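Long-range contact in putative O-GlcNAcase nagJ (Clostridium perfringens, PDB 6PV5), which probably acts as a family 84 glycoside hydrolase with hexosaminidase activity, removing terminal N-acetylhexosamine residues from glycans: residues A[499-511]-A[608-620]. Sequence-based numbering, arbitrary orientation.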
loop_
_atom_site.group_PDB
_atom_site.type_symbol
_atom_site.label_atom_id
_atom_site.label_comp_id
_atom_site.label_asym_id
_atom_site.label_seq_id
_atom_site.Cartn_x
_atom_site.Cartn_y
_atom_site.Cartn_z
ATOM N N ASP A 499 3.848 -14.100 -11.962
ATOM C CA ASP A 499 2.565 -14.187 -12.643
ATOM C C ASP A 499 2.152 -15.657 -12.779
ATOM O O ASP A 499 3.009 -16.512 -13.003
ATOM C CB ASP A 499 2.690 -13.686 -14.081
ATOM C CG ASP A 499 2.978 -12.197 -14.230
ATOM O OD1 ASP A 499 2.645 -11.432 -13.290
ATOM O OD2 ASP A 499 3.497 -11.806 -15.315
ATOM N N SER A 500 0.850 -15.921 -12.621
ATOM C CA SER A 500 0.202 -17.184 -12.941
ATOM C C SER A 500 1.136 -18.378 -12.731
ATOM O O SER A 500 1.445 -19.094 -13.689
ATOM C CB SER A 500 -0.355 -17.158 -14.354
ATOM O OG SER A 500 0.718 -17.062 -15.284
ATOM N N PRO A 501 1.577 -18.658 -11.476
ATOM C CA PRO A 501 2.593 -19.702 -11.222
ATOM C C PRO A 501 2.222 -21.159 -11.535
ATOM O O PRO A 501 3.083 -21.952 -11.919
ATOM C CB PRO A 501 2.867 -19.561 -9.710
ATOM C CG PRO A 501 1.589 -18.934 -9.166
ATOM C CD PRO A 501 1.151 -17.956 -10.245
ATOM N N GLU A 502 0.942 -21.501 -11.376
ATOM C CA GLU A 502 0.428 -22.835 -11.627
ATOM C C GLU A 502 0.374 -23.092 -13.131
ATOM O O GLU A 502 0.716 -24.192 -13.566
ATOM C CB GLU A 502 -1.001 -22.995 -11.106
ATOM C CG GLU A 502 -1.117 -23.089 -9.609
ATOM C CD GLU A 502 -2.554 -23.258 -9.119
ATOM O OE1 GLU A 502 -3.039 -22.358 -8.397
ATOM O OE2 GLU A 502 -3.195 -24.285 -9.462
ATOM N N ILE A 503 -0.111 -22.095 -13.890
ATOM C CA ILE A 503 -0.095 -22.125 -15.349
ATOM C C ILE A 503 1.343 -22.328 -15.823
ATOM O O ILE A 503 1.590 -23.131 -16.720
ATOM C CB ILE A 503 -0.736 -20.854 -15.975
ATOM C CG1 ILE A 503 -2.203 -20.662 -15.577
ATOM C CG2 ILE A 503 -0.563 -20.818 -17.487
ATOM C CD1 ILE A 503 -3.085 -21.885 -15.801
ATOM N N LYS A 504 2.290 -21.612 -15.207
ATOM C CA LYS A 504 3.675 -21.722 -15.621
ATOM C C LYS A 504 4.203 -23.136 -15.367
ATOM O O LYS A 504 4.942 -23.680 -16.186
ATOM C CB LYS A 504 4.600 -20.731 -14.908
ATOM C CG LYS A 504 6.025 -20.779 -15.462
ATOM C CD LYS A 504 6.978 -19.716 -14.982
ATOM C CE LYS A 504 8.298 -19.713 -15.748
ATOM N NZ LYS A 504 9.073 -20.979 -15.601
ATOM N N ASN A 505 3.867 -23.711 -14.208
ATOM C CA ASN A 505 4.323 -25.063 -13.932
ATOM C C ASN A 505 3.704 -26.028 -14.934
ATOM O O ASN A 505 4.389 -26.915 -15.427
ATOM C CB ASN A 505 4.045 -25.472 -12.488
ATOM C CG ASN A 505 5.014 -24.782 -11.564
ATOM O OD1 ASN A 505 6.211 -24.708 -11.865
ATOM N ND2 ASN A 505 4.511 -24.272 -10.455
ATOM N N THR A 506 2.423 -25.831 -15.236
ATOM C CA THR A 506 1.708 -26.654 -16.200
ATOM C C THR A 506 2.424 -26.644 -17.544
ATOM O O THR A 506 2.629 -27.704 -18.131
ATOM C CB THR A 506 0.232 -26.247 -16.299
ATOM O OG1 THR A 506 -0.319 -26.514 -15.012
ATOM C CG2 THR A 506 -0.541 -27.050 -17.316
ATOM N N ILE A 507 2.832 -25.451 -18.006
ATOM C CA ILE A 507 3.515 -25.293 -19.284
ATOM C C ILE A 507 4.887 -25.968 -19.233
ATOM O O ILE A 507 5.223 -26.750 -20.117
ATOM C CB ILE A 507 3.547 -23.810 -19.708
ATOM C CG1 ILE A 507 2.148 -23.360 -20.126
ATOM C CG2 ILE A 507 4.576 -23.549 -20.809
ATOM C CD1 ILE A 507 1.893 -21.874 -19.997
ATOM N N ASP A 508 5.682 -25.676 -18.200
ATOM C CA ASP A 508 7.045 -26.184 -18.115
ATOM C C ASP A 508 7.026 -27.714 -18.151
ATOM O O ASP A 508 7.900 -28.357 -18.750
ATOM C CB ASP A 508 7.736 -25.641 -16.860
ATOM C CG ASP A 508 8.032 -24.139 -16.919
ATOM O OD1 ASP A 508 7.997 -23.567 -18.037
ATOM O OD2 ASP A 508 8.310 -23.543 -15.843
ATOM N N SER A 509 6.019 -28.278 -17.476
ATOM C CA SER A 509 5.795 -29.713 -17.383
ATOM C C SER A 509 5.327 -30.257 -18.737
ATOM O O SER A 509 5.749 -31.331 -19.160
ATOM C CB SER A 509 4.826 -30.016 -16.235
ATOM O OG SER A 509 4.056 -31.184 -16.467
ATOM N N LEU A 510 4.467 -29.488 -19.417
ATOM C CA LEU A 510 3.961 -29.869 -20.721
ATOM C C LEU A 510 5.132 -30.044 -21.689
ATOM O O LEU A 510 5.190 -31.051 -22.400
ATOM C CB LEU A 510 2.970 -28.811 -21.209
ATOM C CG LEU A 510 2.363 -29.013 -22.598
ATOM C CD1 LEU A 510 0.968 -28.426 -22.632
ATOM C CD2 LEU A 510 3.211 -28.372 -23.685
ATOM N N TRP A 511 6.065 -29.084 -21.696
ATOM C CA TRP A 511 7.116 -29.097 -22.703
ATOM C C TRP A 511 8.039 -30.298 -22.545
ATOM O O TRP A 511 8.568 -30.783 -23.543
ATOM C CB TRP A 511 7.904 -27.786 -22.780
ATOM C CG TRP A 511 7.143 -26.672 -23.433
ATOM C CD1 TRP A 511 6.928 -25.418 -22.928
ATOM C CD2 TRP A 511 6.490 -26.706 -24.717
ATOM N NE1 TRP A 511 6.199 -24.667 -23.812
ATOM C CE2 TRP A 511 5.906 -25.432 -24.913
ATOM C CE3 TRP A 511 6.340 -27.680 -25.720
ATOM C CZ2 TRP A 511 5.185 -25.118 -26.069
ATOM C CZ3 TRP A 511 5.614 -27.375 -26.854
ATOM C CH2 TRP A 511 5.049 -26.105 -27.025
ATOM N N ALA A 608 0.339 -10.886 -18.947
ATOM C CA ALA A 608 0.508 -12.293 -19.267
ATOM C C ALA A 608 1.762 -12.501 -20.115
ATOM O O ALA A 608 1.852 -13.500 -20.838
ATOM C CB ALA A 608 -0.731 -12.817 -19.989
ATOM N N ASN A 609 2.760 -11.614 -19.954
ATOM C CA ASN A 609 3.894 -11.475 -20.862
ATOM C C ASN A 609 5.055 -12.395 -20.465
ATOM O O ASN A 609 5.951 -12.597 -21.271
ATOM C CB ASN A 609 4.421 -10.031 -20.910
ATOM C CG ASN A 609 4.753 -9.520 -19.524
ATOM O OD1 ASN A 609 3.892 -9.509 -18.643
ATOM N ND2 ASN A 609 5.999 -9.149 -19.294
ATOM N N ASN A 610 5.039 -12.956 -19.247
ATOM C CA ASN A 610 6.108 -13.828 -18.765
ATOM C C ASN A 610 5.767 -15.320 -18.934
ATOM O O ASN A 610 6.672 -16.146 -18.942
ATOM C CB ASN A 610 6.433 -13.620 -17.268
ATOM C CG ASN A 610 6.917 -12.221 -16.934
ATOM O OD1 ASN A 610 7.686 -11.634 -17.684
ATOM N ND2 ASN A 610 6.488 -11.680 -15.805
ATOM N N VAL A 611 4.480 -15.680 -18.950
ATOM C CA VAL A 611 4.072 -17.087 -18.955
ATOM C C VAL A 611 3.273 -17.440 -20.221
ATOM O O VAL A 611 3.689 -18.305 -20.983
ATOM C CB VAL A 611 3.301 -17.451 -17.668
ATOM C CG1 VAL A 611 2.825 -18.904 -17.690
ATOM C CG2 VAL A 611 4.123 -17.151 -16.404
ATOM N N VAL A 612 2.146 -16.758 -20.467
ATOM C CA VAL A 612 1.267 -17.123 -21.571
ATOM C C VAL A 612 1.892 -16.718 -22.908
ATOM O O VAL A 612 1.845 -17.468 -23.888
ATOM C CB VAL A 612 -0.165 -16.562 -21.401
ATOM C CG1 VAL A 612 -1.029 -16.832 -22.628
ATOM C CG2 VAL A 612 -0.859 -17.154 -20.172
ATOM N N ASP A 613 2.444 -15.501 -22.954
ATOM C CA ASP A 613 2.990 -14.955 -24.176
ATOM C C ASP A 613 4.067 -15.881 -24.767
ATOM O O ASP A 613 3.999 -16.218 -25.953
ATOM C CB ASP A 613 3.410 -13.495 -23.982
ATOM C CG ASP A 613 3.860 -12.853 -25.282
ATOM O OD1 ASP A 613 4.952 -13.190 -25.731
ATOM O OD2 ASP A 613 3.090 -12.069 -25.848
ATOM N N PRO A 614 5.144 -16.269 -24.034
ATOM C CA PRO A 614 6.129 -17.202 -24.586
ATOM C C PRO A 614 5.577 -18.566 -25.000
ATOM O O PRO A 614 6.118 -19.212 -25.911
ATOM C CB PRO A 614 7.194 -17.377 -23.488
ATOM C CG PRO A 614 6.535 -16.791 -22.215
ATOM C CD PRO A 614 5.538 -15.766 -22.705
ATOM N N PHE A 615 4.534 -19.018 -24.295
ATOM C CA PHE A 615 3.894 -20.274 -24.641
ATOM C C PHE A 615 3.332 -20.193 -26.069
ATOM O O PHE A 615 3.657 -21.013 -26.920
ATOM C CB PHE A 615 2.778 -20.649 -23.661
ATOM C CG PHE A 615 1.988 -21.862 -24.108
ATOM C CD1 PHE A 615 2.576 -23.122 -24.128
ATOM C CD2 PHE A 615 0.676 -21.741 -24.553
ATOM C CE1 PHE A 615 1.857 -24.241 -24.538
ATOM C CE2 PHE A 615 -0.041 -22.862 -24.970
ATOM C CZ PHE A 615 0.561 -24.102 -24.979
ATOM N N ILE A 616 2.499 -19.198 -26.336
ATOM C CA ILE A 616 1.926 -19.042 -27.659
ATOM C C ILE A 616 3.023 -18.874 -28.711
ATOM O O ILE A 616 2.927 -19.460 -29.780
ATOM C CB ILE A 616 0.918 -17.888 -27.663
ATOM C CG1 ILE A 616 -0.242 -18.227 -26.727
ATOM C CG2 ILE A 616 0.438 -17.608 -29.088
ATOM C CD1 ILE A 616 -0.884 -16.990 -26.116
ATOM N N ARG A 617 4.088 -18.123 -28.399
ATOM C CA ARG A 617 5.144 -17.929 -29.377
ATOM C C ARG A 617 5.941 -19.213 -29.595
ATOM O O ARG A 617 6.443 -19.416 -30.690
ATOM C CB ARG A 617 6.088 -16.774 -29.012
ATOM C CG ARG A 617 5.444 -15.402 -29.153
ATOM C CD ARG A 617 6.342 -14.256 -28.712
ATOM N NE ARG A 617 5.477 -13.197 -28.211
ATOM C CZ ARG A 617 4.860 -12.300 -28.977
ATOM N NH1 ARG A 617 5.059 -12.301 -30.283
ATOM N NH2 ARG A 617 4.082 -11.381 -28.427
ATOM N N LYS A 618 6.099 -20.051 -28.566
ATOM C CA LYS A 618 6.843 -21.290 -28.730
ATOM C C LYS A 618 6.077 -22.251 -29.639
ATOM O O LYS A 618 6.675 -22.955 -30.434
ATOM C CB LYS A 618 7.094 -21.992 -27.394
ATOM C CG LYS A 618 8.125 -23.115 -27.434
ATOM C CD LYS A 618 8.598 -23.563 -26.065
ATOM C CE LYS A 618 9.168 -24.967 -26.106
ATOM N NZ LYS A 618 9.764 -25.387 -24.811
ATOM N N VAL A 619 4.751 -22.282 -29.507
ATOM C CA VAL A 619 3.910 -23.150 -30.318
ATOM C C VAL A 619 4.088 -22.813 -31.804
ATOM O O VAL A 619 4.158 -23.710 -32.630
ATOM C CB VAL A 619 2.441 -23.075 -29.865
ATOM C CG1 VAL A 619 1.485 -23.672 -30.889
ATOM C CG2 VAL A 619 2.250 -23.700 -28.488
ATOM N N HIS A 620 4.183 -21.527 -32.148
ATOM C CA HIS A 620 4.605 -21.141 -33.488
ATOM C C HIS A 620 6.138 -21.069 -33.537
ATOM O O HIS A 620 6.688 -21.408 -34.596
ATOM C CB HIS A 620 3.970 -19.801 -33.885
ATOM C CG HIS A 620 2.501 -19.763 -33.641
ATOM N ND1 HIS A 620 1.968 -19.662 -32.365
ATOM C CD2 HIS A 620 1.450 -19.827 -34.490
ATOM C CE1 HIS A 620 0.650 -19.657 -32.431
ATOM N NE2 HIS A 620 0.309 -19.751 -33.734
HETATM O O HOH W 1 2.906 -13.509 -17.392
HETATM O O HOH W 2 6.378 -13.935 -13.533
#
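Val611, Phe615 and Lys618 pack against Ser500, Lys504, Ile507 and Trp511 in a helix-helix contact of the post-catalytic helical region, well away from the annotated active site. Helices 501-511 and 612-619 run nearly parallel, their axes 10.9 Å apart at closest and inclined by 25°. Val611, just ahead of its helix, lies over the first turn of the other: its CG1 reaches Lys504 CA at 3.6 Å, and the same methyl meets Ile503 CG2 and Ile507 CD1. One turn on, Ile507 CG2 touches Phe615 CD1 at 3.9 Å. Phe615 carries its ring anti to the backbone N (chi1 173°), which brings CE1 to 3.8 Å from Trp511 CZ2; the two rings meet obliquely, their planes 43° apart. The two helices belong to an all-helical bundle beyond the (beta/alpha)8 barrel: helix 521-544 covers Ile503 and Leu510, while helices 548-579 and 583-601 cover Ile616. At the far end Lys618, extended beyond CG, runs along the Trp511 indole in the opposite direction, its CD against NE1 and CE2. Its NZ stands over the face of the five-membered ring, 3.4 Å from the centroid, a cation-pi contact, and CE adds a CH-pi contact over the same face. Leu510 CD2 lies toward the rim of the opposite face, so the indole lies between an aliphatic branch and a charged chain. At the other end, Asp499 OD2 accepts a weak, bent bond from Asn610 ND2 (3.0 Å) and a bond from a water that in turn accepts from Asn610 N. Lys414 forms a salt bridge with this carboxylate, whose OD1 takes the backbone N-H groups of Thr491 and Arg492.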